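Local coordinates for protein manganese-dependent ADP-ribose/CDP-alcohol diphosphatase (Danio rerio, PDB 2NXF) that probably hydrolyses ADP-ribose and CDP-alcohols such as CDP-choline at a dinuclear metal centre of the calcineurin-like phosphoesterase type, at residues H91-N96 with F144-A149; D148-S153 with S227-H232; Q192-F197 with L241-E246. All blocks are in the same frame, centred on the assembly; numbering follows the deposited sequence.

How the contacts relate
Contacts 1, 2 and 3 form a chain of neighbours running from the core outward: contacts 1 and 2, and 2 and 3, are each about 8 Å apart between centres, 1 and 3 about 16 Å. Contact 1 packs the ends of strands 89-92 and 142-146, from different sheets, against each other. Contact 2 starts on the same D148-A149 and pairs the loops after strands 142-146 and 222-227, parallel neighbours in one sheet. Contact 3 alternates with contact 2 along the chain, 192-197 preceding 227-232 and 241-246 following it. N96 of contact 1 and H228 of contact 2 share a zinc ion, while Y150 of contact 2 reaches F197 of contact 3, linking the metal site to the outer loops.

Contact 1: H91-N96 with F144-A149; sequences HHVWGN and FVLLDA. With ZN (zinc ion), chain C; PO4 (phosphate ion), chain F.
L146 meets V93 across the gap between two sheets, with one methyl doing most of the touching: L146 CD2 lies 3.8 Å from V93 CG2, and H91 CB and the carbonyl oxygen of H92 also rest against it. V93 holds CG1 anti to its backbone N (chi1 174°), leaving CG2 as the methyl that meets L146.

Beyond this apolar patch water takes over, and no direct hydrogen bond joins the segments. Water 2 accepts from W94 N at 2.9 Å and donates to L147 O at 2.9 Å. Water 1 accepts from A149 N, close to the carbonyls of W94 and L147, and water 3 sits between W94 O and D148 OD1.

At the end of 91-96 the contact reaches the metal: N96 OD1 binds zinc at 2.1 Å, and ND2 of N96 donates to phosphate O4 at 2.7 Å (155°); D60, H228 and H265 bind the same zinc. G95 and N96, followed by H97 and E98, form the GNHE motif of metallophosphoesterases. One amide thus serves as metal ligand and as donor to a phosphate oxygen, and the zinc would probably polarise it, strengthening its N-H as a donor.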
loop_
_atom_site.group_PDB
_atom_site.type_symbol
_atom_site.label_atom_id
_atom_site.label_comp_id
_atom_site.label_asym_id
_atom_site.label_seq_id
_atom_site.Cartn_x
_atom_site.Cartn_y
_atom_site.Cartn_z
ATOM N N HIS A 91 7.678 5.082 -6.674
ATOM C CA HIS A 91 6.221 5.126 -6.820
ATOM C C HIS A 91 5.614 5.061 -5.433
ATOM O O HIS A 91 5.971 4.191 -4.628
ATOM C CB HIS A 91 5.741 3.985 -7.708
ATOM C CG HIS A 91 6.224 4.117 -9.113
ATOM N ND1 HIS A 91 5.577 4.902 -10.047
ATOM C CD2 HIS A 91 7.348 3.658 -9.714
ATOM C CE1 HIS A 91 6.261 4.883 -11.177
ATOM N NE2 HIS A 91 7.334 4.131 -11.003
ATOM N N HIS A 92 4.736 6.020 -5.153
ATOM C CA HIS A 92 4.200 6.212 -3.811
ATOM C C HIS A 92 2.726 5.841 -3.782
ATOM O O HIS A 92 1.923 6.429 -4.520
ATOM C CB HIS A 92 4.332 7.683 -3.386
ATOM C CG HIS A 92 5.735 8.201 -3.446
ATOM N ND1 HIS A 92 6.695 7.870 -2.516
ATOM C CD2 HIS A 92 6.332 9.032 -4.330
ATOM C CE1 HIS A 92 7.831 8.473 -2.832
ATOM N NE2 HIS A 92 7.642 9.175 -3.934
ATOM N N VAL A 93 2.397 4.881 -2.922
ATOM C CA VAL A 93 1.019 4.509 -2.618
ATOM C C VAL A 93 0.565 5.362 -1.440
ATOM O O VAL A 93 1.330 5.548 -0.496
ATOM C CB VAL A 93 0.964 2.983 -2.274
ATOM C CG1 VAL A 93 -0.436 2.576 -1.805
ATOM C CG2 VAL A 93 1.374 2.160 -3.470
ATOM N N TRP A 94 -0.660 5.890 -1.493
ATOM C CA TRP A 94 -1.184 6.674 -0.355
ATOM C C TRP A 94 -1.972 5.785 0.610
ATOM O O TRP A 94 -2.908 5.072 0.207
ATOM C CB TRP A 94 -2.040 7.869 -0.791
ATOM C CG TRP A 94 -1.331 8.839 -1.679
ATOM C CD1 TRP A 94 0.015 8.904 -1.939
ATOM C CD2 TRP A 94 -1.935 9.914 -2.398
ATOM N NE1 TRP A 94 0.273 9.940 -2.809
ATOM C CE2 TRP A 94 -0.901 10.569 -3.121
ATOM C CE3 TRP A 94 -3.251 10.369 -2.530
ATOM C CZ2 TRP A 94 -1.149 11.669 -3.960
ATOM C CZ3 TRP A 94 -3.502 11.466 -3.369
ATOM C CH2 TRP A 94 -2.449 12.101 -4.070
ATOM N N GLY A 95 -1.549 5.812 1.870
ATOM C CA GLY A 95 -2.252 5.087 2.935
ATOM C C GLY A 95 -2.890 6.008 3.966
ATOM O O GLY A 95 -2.907 7.248 3.825
ATOM N N ASN A 96 -3.444 5.412 5.018
ATOM C CA ASN A 96 -4.151 6.215 6.027
ATOM C C ASN A 96 -3.319 7.333 6.647
ATOM O O ASN A 96 -3.836 8.426 6.840
ATOM C CB ASN A 96 -4.890 5.375 7.090
ATOM C CG ASN A 96 -4.008 4.332 7.759
ATOM O OD1 ASN A 96 -3.301 3.581 7.087
ATOM N ND2 ASN A 96 -4.067 4.277 9.090
ATOM N N PHE A 144 2.260 -2.372 -14.070
ATOM C CA PHE A 144 2.055 -2.017 -12.654
ATOM C C PHE A 144 0.785 -1.208 -12.541
ATOM O O PHE A 144 0.531 -0.318 -13.367
ATOM C CB PHE A 144 3.199 -1.125 -12.134
ATOM C CG PHE A 144 4.467 -1.865 -11.763
ATOM C CD1 PHE A 144 4.721 -3.149 -12.215
ATOM C CD2 PHE A 144 5.431 -1.235 -10.973
ATOM C CE1 PHE A 144 5.933 -3.811 -11.851
ATOM C CE2 PHE A 144 6.620 -1.887 -10.615
ATOM C CZ PHE A 144 6.861 -3.163 -11.045
ATOM N N VAL A 145 0.009 -1.475 -11.491
ATOM C CA VAL A 145 -1.213 -0.723 -11.228
ATOM C C VAL A 145 -1.140 -0.305 -9.764
ATOM O O VAL A 145 -0.938 -1.157 -8.887
ATOM C CB VAL A 145 -2.482 -1.591 -11.450
ATOM C CG1 VAL A 145 -3.757 -0.786 -11.135
ATOM C CG2 VAL A 145 -2.539 -2.142 -12.898
ATOM N N LEU A 146 -1.279 0.990 -9.491
ATOM C CA LEU A 146 -1.319 1.481 -8.117
ATOM C C LEU A 146 -2.744 1.915 -7.855
ATOM O O LEU A 146 -3.298 2.704 -8.644
ATOM C CB LEU A 146 -0.395 2.699 -7.921
ATOM C CG LEU A 146 1.039 2.412 -7.451
ATOM C CD1 LEU A 146 1.822 1.814 -8.609
ATOM C CD2 LEU A 146 1.711 3.703 -6.925
ATOM N N LEU A 147 -3.317 1.393 -6.768
ATOM C CA LEU A 147 -4.707 1.674 -6.410
ATOM C C LEU A 147 -4.803 2.623 -5.231
ATOM O O LEU A 147 -3.833 2.771 -4.451
ATOM C CB LEU A 147 -5.428 0.368 -6.049
ATOM C CG LEU A 147 -5.493 -0.733 -7.119
ATOM C CD1 LEU A 147 -6.283 -1.924 -6.578
ATOM C CD2 LEU A 147 -6.100 -0.175 -8.410
ATOM N N ASP A 148 -5.985 3.249 -5.117
ATOM C CA ASP A 148 -6.316 4.225 -4.094
ATOM C C ASP A 148 -7.343 3.570 -3.137
ATOM O O ASP A 148 -8.561 3.607 -3.372
ATOM C CB ASP A 148 -6.933 5.458 -4.794
ATOM C CG ASP A 148 -7.262 6.606 -3.839
ATOM O OD1 ASP A 148 -7.118 6.480 -2.595
ATOM O OD2 ASP A 148 -7.662 7.656 -4.377
ATOM N N ALA A 149 -6.832 2.977 -2.059
ATOM C CA ALA A 149 -7.686 2.227 -1.141
ATOM C C ALA A 149 -8.502 3.135 -0.200
ATOM O O ALA A 149 -9.304 2.620 0.597
ATOM C CB ALA A 149 -6.842 1.245 -0.312
HETATM ZN ZN ZN C . -1.922 1.961 7.273
HETATM P P PO4 F . -1.551 2.015 10.967
HETATM O O1 PO4 F . -1.793 0.594 11.427
HETATM O O2 PO4 F . -1.867 2.969 12.102
HETATM O O3 PO4 F . -0.088 2.270 10.655
HETATM O O4 PO4 F . -2.352 2.326 9.740
HETATM O O HOH W 1 -3.894 2.710 -1.658
HETATM O O HOH W 2 -2.362 5.146 -3.764
HETATM O O HOH W 3 -5.165 5.542 -1.071
HETATM O O HOH W 4 -0.839 0.589 8.525
#

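Contact 2: D148-S153 with S227-H232; sequences DAYDLS and SHLPVH. With ZN (zinc ion), chain C.
A149 and L229 make the apolar centre of this contact. The methyl of A149 points at the leucine, with A149 CB 3.7 Å from L229 CG and nearly as close to L229 CD1. L229 CG is anti to its own carbonyl carbon (chi1 -63°), on the side where A149 and Y150 lie. The two branches divide the work: CD1 lies against A149, whereas L229 CD2 comes within 3.4 Å of Y150 OH, the leucine and tyrosine side chains crossing at about a right angle. An alanine in place of L229 would probably leave the hydroxyl end of Y150 without its leucine packing and open a gap beside the methyl of A149.

The aromatic contact is between edges. H228 CD2 sits near the plane of the Y150 ring, at its rim, and Y150 OH in turn lies near the plane of the imidazole, 3.7 Å from H228 CD2. The hydroxyl has its hydrogen-bond partner in F197 O.

Both segments are loops leaving the C-terminal ends of parallel strands, 142-146 and 222-227, the place where metallophosphoesterases carry their metal ligands. H228 NE2 binds zinc at 2.2 Å, sharing it with D60, N96 and H265; with NE2 on the zinc and ND1 bonded to L58 O, the ring is held at both nitrogens, which fixes its rotation.

Polar bonds within each loop set its shape. D148 to D151 is a type I beta turn, and D148 OD1 accepts from Y150 N at 3.3 Å as an Asx turn, the N-H arriving from above the carboxylate plane. S227 OG donates to L229 O at 2.8 Å, in the carbonyl plane on a lone pair, while lying against the methyl of A149. Between the loops, the water that A149 N donates to also accepts from H228 N, at 3.0 Å.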
loop_
_atom_site.group_PDB
_atom_site.type_symbol
_atom_site.label_atom_id
_atom_site.label_comp_id
_atom_site.label_asym_id
_atom_site.label_seq_id
_atom_site.Cartn_x
_atom_site.Cartn_y
_atom_site.Cartn_z
ATOM N N ASP A 148 -5.985 3.249 -5.117
ATOM C CA ASP A 148 -6.316 4.225 -4.094
ATOM C C ASP A 148 -7.343 3.570 -3.137
ATOM O O ASP A 148 -8.561 3.607 -3.372
ATOM C CB ASP A 148 -6.933 5.458 -4.794
ATOM C CG ASP A 148 -7.262 6.606 -3.839
ATOM O OD1 ASP A 148 -7.118 6.480 -2.595
ATOM O OD2 ASP A 148 -7.662 7.656 -4.377
ATOM N N ALA A 149 -6.832 2.977 -2.059
ATOM C CA ALA A 149 -7.686 2.227 -1.141
ATOM C C ALA A 149 -8.502 3.135 -0.200
ATOM O O ALA A 149 -9.304 2.620 0.597
ATOM C CB ALA A 149 -6.842 1.245 -0.312
ATOM N N TYR A 150 -8.292 4.451 -0.297
ATOM C CA TYR A 150 -9.073 5.455 0.459
ATOM C C TYR A 150 -9.955 6.322 -0.441
ATOM O O TYR A 150 -10.420 7.383 -0.047
ATOM C CB TYR A 150 -8.163 6.300 1.377
ATOM C CG TYR A 150 -7.550 5.407 2.425
ATOM C CD1 TYR A 150 -8.174 5.219 3.668
ATOM C CD2 TYR A 150 -6.397 4.651 2.135
ATOM C CE1 TYR A 150 -7.640 4.356 4.614
ATOM C CE2 TYR A 150 -5.859 3.783 3.072
ATOM C CZ TYR A 150 -6.492 3.624 4.302
ATOM O OH TYR A 150 -5.980 2.771 5.260
ATOM N N ASP A 151 -10.187 5.822 -1.650
ATOM C CA ASP A 151 -11.118 6.424 -2.598
ATOM C C ASP A 151 -12.483 6.575 -1.907
ATOM O O ASP A 151 -13.070 7.665 -1.868
ATOM C CB ASP A 151 -11.158 5.475 -3.805
ATOM C CG ASP A 151 -12.117 5.893 -4.886
ATOM O OD1 ASP A 151 -12.744 6.973 -4.830
ATOM O OD2 ASP A 151 -12.223 5.074 -5.827
ATOM N N LEU A 152 -12.981 5.473 -1.353
ATOM C CA LEU A 152 -14.091 5.570 -0.413
ATOM C C LEU A 152 -13.484 5.566 0.979
ATOM O O LEU A 152 -12.893 4.580 1.385
ATOM C CB LEU A 152 -15.054 4.390 -0.596
ATOM C CG LEU A 152 -15.698 4.255 -1.979
ATOM C CD1 LEU A 152 -16.667 3.086 -1.931
ATOM C CD2 LEU A 152 -16.413 5.536 -2.399
ATOM N N SER A 153 -13.592 6.681 1.690
ATOM C CA SER A 153 -13.103 6.768 3.064
ATOM C C SER A 153 -13.685 8.009 3.697
ATOM O O SER A 153 -14.196 8.897 2.999
ATOM C CB SER A 153 -11.571 6.855 3.095
ATOM O OG SER A 153 -11.097 8.088 2.546
ATOM N N SER A 227 -1.543 -1.690 -3.408
ATOM C CA SER A 227 -2.616 -1.007 -2.674
ATOM C C SER A 227 -2.147 -0.823 -1.236
ATOM O O SER A 227 -1.450 -1.689 -0.723
ATOM C CB SER A 227 -3.860 -1.899 -2.712
ATOM O OG SER A 227 -4.853 -1.494 -1.766
ATOM N N HIS A 228 -2.536 0.259 -0.548
ATOM C CA HIS A 228 -2.099 0.306 0.853
ATOM C C HIS A 228 -2.755 -0.863 1.601
ATOM O O HIS A 228 -2.113 -1.510 2.445
ATOM C CB HIS A 228 -2.484 1.610 1.551
ATOM C CG HIS A 228 -1.942 1.701 2.933
ATOM N ND1 HIS A 228 -0.585 1.667 3.195
ATOM C CD2 HIS A 228 -2.565 1.786 4.130
ATOM C CE1 HIS A 228 -0.400 1.753 4.506
ATOM N NE2 HIS A 228 -1.584 1.822 5.094
ATOM N N LEU A 229 -4.020 -1.121 1.284
ATOM C CA LEU A 229 -4.803 -2.129 1.996
ATOM C C LEU A 229 -4.831 -3.479 1.299
ATOM O O LEU A 229 -5.043 -3.561 0.073
ATOM C CB LEU A 229 -6.272 -1.669 2.148
ATOM C CG LEU A 229 -6.498 -0.395 2.976
ATOM C CD1 LEU A 229 -8.009 -0.053 3.022
ATOM C CD2 LEU A 229 -5.924 -0.531 4.355
ATOM N N PRO A 230 -4.658 -4.555 2.080
ATOM C CA PRO A 230 -4.841 -5.916 1.551
ATOM C C PRO A 230 -6.320 -6.212 1.280
ATOM O O PRO A 230 -7.213 -5.556 1.848
ATOM C CB PRO A 230 -4.320 -6.810 2.686
ATOM C CG PRO A 230 -4.508 -6.004 3.931
ATOM C CD PRO A 230 -4.241 -4.567 3.495
ATOM N N VAL A 231 -6.561 -7.195 0.414
ATOM C CA VAL A 231 -7.939 -7.583 0.081
ATOM C C VAL A 231 -8.237 -9.070 0.289
ATOM O O VAL A 231 -9.399 -9.469 0.283
ATOM C CB VAL A 231 -8.344 -7.160 -1.357
ATOM C CG1 VAL A 231 -8.274 -5.615 -1.538
ATOM C CG2 VAL A 231 -7.469 -7.901 -2.414
ATOM N N HIS A 232 -7.212 -9.900 0.495
ATOM C CA HIS A 232 -7.487 -11.338 0.680
ATOM C C HIS A 232 -7.382 -11.706 2.161
ATOM O O HIS A 232 -6.344 -11.492 2.775
ATOM C CB HIS A 232 -6.539 -12.203 -0.157
ATOM C CG HIS A 232 -7.071 -13.579 -0.411
ATOM N ND1 HIS A 232 -7.469 -14.422 0.608
ATOM C CD2 HIS A 232 -7.289 -14.251 -1.566
ATOM C CE1 HIS A 232 -7.910 -15.556 0.086
ATOM N NE2 HIS A 232 -7.812 -15.477 -1.231
HETATM ZN ZN ZN C . -1.922 1.961 7.273
HETATM O O HOH W 1 -3.894 2.710 -1.658
HETATM O O HOH W 4 -0.839 0.589 8.525
#

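Contact 3: Q192-F197 with L241-E246; sequences QRFVKF and LAWNHE
R193 lays its side chain over the backbone of 241-243, and here the packing is tight. Its CG lies between the backbone N and the carbonyl carbon (chi1 73°), and from there the chain runs extended to NE. R193 CB comes to 3.4 Å from L241 O, and R193 CD to 3.2 Å from A242 O. R193 NE then donates to W243 O at 2.8 Å and 162°, arriving from above the carbonyl plane, although the oxygen itself lies in the plane of the guanidinium. That flat group is sandwiched: H245 CD2 lies over one face near the rim, the imidazole turned 80° to the guanidinium, and F194 CE2 covers the centre of the opposite face.

F194 also meets W243, the two rings obliquely set, with F194 CE1 3.9 Å from W243 CB. At the edge of the indole, W243 NE1 donates to V195 O at 3.2 Å, with the acceptor in the ring plane. F194 is the centre of an inverse gamma turn, and the carbonyls of R193 and V195 both lie at that edge.

The outer end of the arginine is looser and wetter. R193 NH2 makes a weak bond to W243 O, and water 5 bridges the same two atoms, accepting from NH2 at 3.1 Å and donating to the carbonyl. R193 NH1 has its partner in L190 O.

The contact fastens the loop between helices 162-174 and 203-219 to the start of helix 245-253, whose N-cap position is N244. W243 packs on S167 and L171 of helix 162-174, F194 stacks on H174 at that helix's end, and F197 reaches N96 and Y100 of helix 96-101.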
loop_
_atom_site.group_PDB
_atom_site.type_symbol
_atom_site.label_atom_id
_atom_site.label_comp_id
_atom_site.label_asym_id
_atom_site.label_seq_id
_atom_site.Cartn_x
_atom_site.Cartn_y
_atom_site.Cartn_z
ATOM N N GLN A 192 -14.730 -6.798 11.346
ATOM C CA GLN A 192 -13.721 -5.949 11.997
ATOM C C GLN A 192 -13.170 -4.859 11.075
ATOM O O GLN A 192 -12.731 -3.806 11.550
ATOM C CB GLN A 192 -12.541 -6.792 12.471
ATOM C CG GLN A 192 -12.851 -7.778 13.574
ATOM C CD GLN A 192 -11.594 -8.520 13.990
ATOM O OE1 GLN A 192 -10.734 -7.954 14.667
ATOM N NE2 GLN A 192 -11.466 -9.776 13.564
ATOM N N ARG A 193 -13.194 -5.114 9.769
ATOM C CA ARG A 193 -12.585 -4.205 8.786
ATOM C C ARG A 193 -13.285 -2.855 8.679
ATOM O O ARG A 193 -12.726 -1.909 8.120
ATOM C CB ARG A 193 -12.517 -4.863 7.401
ATOM C CG ARG A 193 -13.859 -4.973 6.678
ATOM C CD ARG A 193 -13.697 -5.834 5.412
ATOM N NE ARG A 193 -14.901 -5.875 4.588
ATOM C CZ ARG A 193 -15.950 -6.673 4.796
ATOM N NH1 ARG A 193 -15.997 -7.502 5.850
ATOM N NH2 ARG A 193 -16.986 -6.644 3.954
ATOM N N PHE A 194 -14.521 -2.767 9.189
ATOM C CA PHE A 194 -15.289 -1.528 9.074
ATOM C C PHE A 194 -14.923 -0.546 10.176
ATOM O O PHE A 194 -15.673 -0.343 11.149
ATOM C CB PHE A 194 -16.797 -1.821 9.022
ATOM C CG PHE A 194 -17.220 -2.443 7.712
ATOM C CD1 PHE A 194 -17.245 -1.678 6.542
ATOM C CD2 PHE A 194 -17.554 -3.790 7.640
ATOM C CE1 PHE A 194 -17.616 -2.249 5.325
ATOM C CE2 PHE A 194 -17.930 -4.370 6.428
ATOM C CZ PHE A 194 -17.966 -3.597 5.273
ATOM N N VAL A 195 -13.754 0.058 9.979
ATOM C CA VAL A 195 -13.164 1.043 10.873
ATOM C C VAL A 195 -12.681 2.228 10.042
ATOM O O VAL A 195 -12.443 2.088 8.836
ATOM C CB VAL A 195 -11.956 0.466 11.679
ATOM C CG1 VAL A 195 -12.460 -0.516 12.728
ATOM C CG2 VAL A 195 -10.926 -0.197 10.758
ATOM N N LYS A 196 -12.543 3.372 10.707
ATOM C CA LYS A 196 -12.210 4.661 10.106
ATOM C C LYS A 196 -10.815 4.672 9.469
ATOM O O LYS A 196 -10.548 5.453 8.540
ATOM C CB LYS A 196 -12.306 5.726 11.211
ATOM C CG LYS A 196 -12.167 7.158 10.789
ATOM C CD LYS A 196 -12.317 8.061 12.015
ATOM C CE LYS A 196 -11.737 9.433 11.755
ATOM N NZ LYS A 196 -12.030 10.388 12.877
ATOM N N PHE A 197 -9.919 3.806 9.958
ATOM C CA PHE A 197 -8.566 3.773 9.387
ATOM C C PHE A 197 -8.444 2.909 8.119
ATOM O O PHE A 197 -7.357 2.777 7.572
ATOM C CB PHE A 197 -7.512 3.415 10.440
ATOM C CG PHE A 197 -7.697 2.074 11.110
ATOM C CD1 PHE A 197 -7.228 0.898 10.496
ATOM C CD2 PHE A 197 -8.245 1.992 12.399
ATOM C CE1 PHE A 197 -7.327 -0.353 11.141
ATOM C CE2 PHE A 197 -8.350 0.738 13.065
ATOM C CZ PHE A 197 -7.894 -0.421 12.442
ATOM N N LEU A 241 -8.363 -5.286 6.343
ATOM C CA LEU A 241 -8.847 -5.455 4.951
ATOM C C LEU A 241 -9.605 -4.227 4.455
ATOM O O LEU A 241 -10.293 -3.546 5.248
ATOM C CB LEU A 241 -9.819 -6.648 4.880
ATOM C CG LEU A 241 -9.207 -8.019 5.193
ATOM C CD1 LEU A 241 -10.296 -9.066 5.427
ATOM C CD2 LEU A 241 -8.258 -8.422 4.054
ATOM N N ALA A 242 -9.529 -3.982 3.149
ATOM C CA ALA A 242 -10.394 -2.975 2.504
ATOM C C ALA A 242 -11.864 -3.231 2.770
ATOM O O ALA A 242 -12.317 -4.378 2.857
ATOM C CB ALA A 242 -10.168 -2.932 1.000
ATOM N N TRP A 243 -12.625 -2.150 2.894
ATOM C CA TRP A 243 -14.064 -2.277 3.128
ATOM C C TRP A 243 -14.782 -3.213 2.145
ATOM O O TRP A 243 -15.572 -4.078 2.557
ATOM C CB TRP A 243 -14.748 -0.906 3.079
ATOM C CG TRP A 243 -14.398 0.029 4.211
ATOM C CD1 TRP A 243 -13.744 -0.259 5.385
ATOM C CD2 TRP A 243 -14.735 1.416 4.270
ATOM N NE1 TRP A 243 -13.641 0.882 6.162
ATOM C CE2 TRP A 243 -14.224 1.928 5.484
ATOM C CE3 TRP A 243 -15.404 2.285 3.390
ATOM C CZ2 TRP A 243 -14.394 3.278 5.872
ATOM C CZ3 TRP A 243 -15.553 3.624 3.763
ATOM C CH2 TRP A 243 -15.055 4.105 4.992
ATOM N N ASN A 244 -14.494 -3.036 0.857
ATOM C CA ASN A 244 -15.118 -3.868 -0.167
ATOM C C ASN A 244 -14.099 -4.818 -0.771
ATOM O O ASN A 244 -14.031 -4.979 -1.981
ATOM C CB ASN A 244 -15.863 -3.023 -1.231
ATOM C CG ASN A 244 -14.946 -2.071 -1.987
ATOM O OD1 ASN A 244 -13.894 -1.671 -1.497
ATOM N ND2 ASN A 244 -15.370 -1.687 -3.195
ATOM N N HIS A 245 -13.341 -5.485 0.100
ATOM C CA HIS A 245 -12.266 -6.373 -0.363
ATOM C C HIS A 245 -12.803 -7.460 -1.314
ATOM O O HIS A 245 -12.126 -7.819 -2.276
ATOM C CB HIS A 245 -11.511 -6.996 0.828
ATOM C CG HIS A 245 -12.318 -8.004 1.596
ATOM N ND1 HIS A 245 -12.120 -9.367 1.492
ATOM C CD2 HIS A 245 -13.348 -7.842 2.457
ATOM C CE1 HIS A 245 -12.986 -9.997 2.266
ATOM N NE2 HIS A 245 -13.745 -9.095 2.860
ATOM N N GLU A 246 -14.006 -7.971 -1.060
ATOM C CA GLU A 246 -14.546 -9.058 -1.877
ATOM C C GLU A 246 -14.830 -8.583 -3.312
ATOM O O GLU A 246 -14.688 -9.354 -4.272
ATOM C CB GLU A 246 -15.792 -9.657 -1.216
ATOM C CG GLU A 246 -16.206 -11.013 -1.754
ATOM C CD GLU A 246 -15.159 -12.114 -1.526
ATOM O OE1 GLU A 246 -14.945 -12.924 -2.451
ATOM O OE2 GLU A 246 -14.555 -12.180 -0.438
HETATM O O HOH W 5 -18.282 -4.925 1.774
#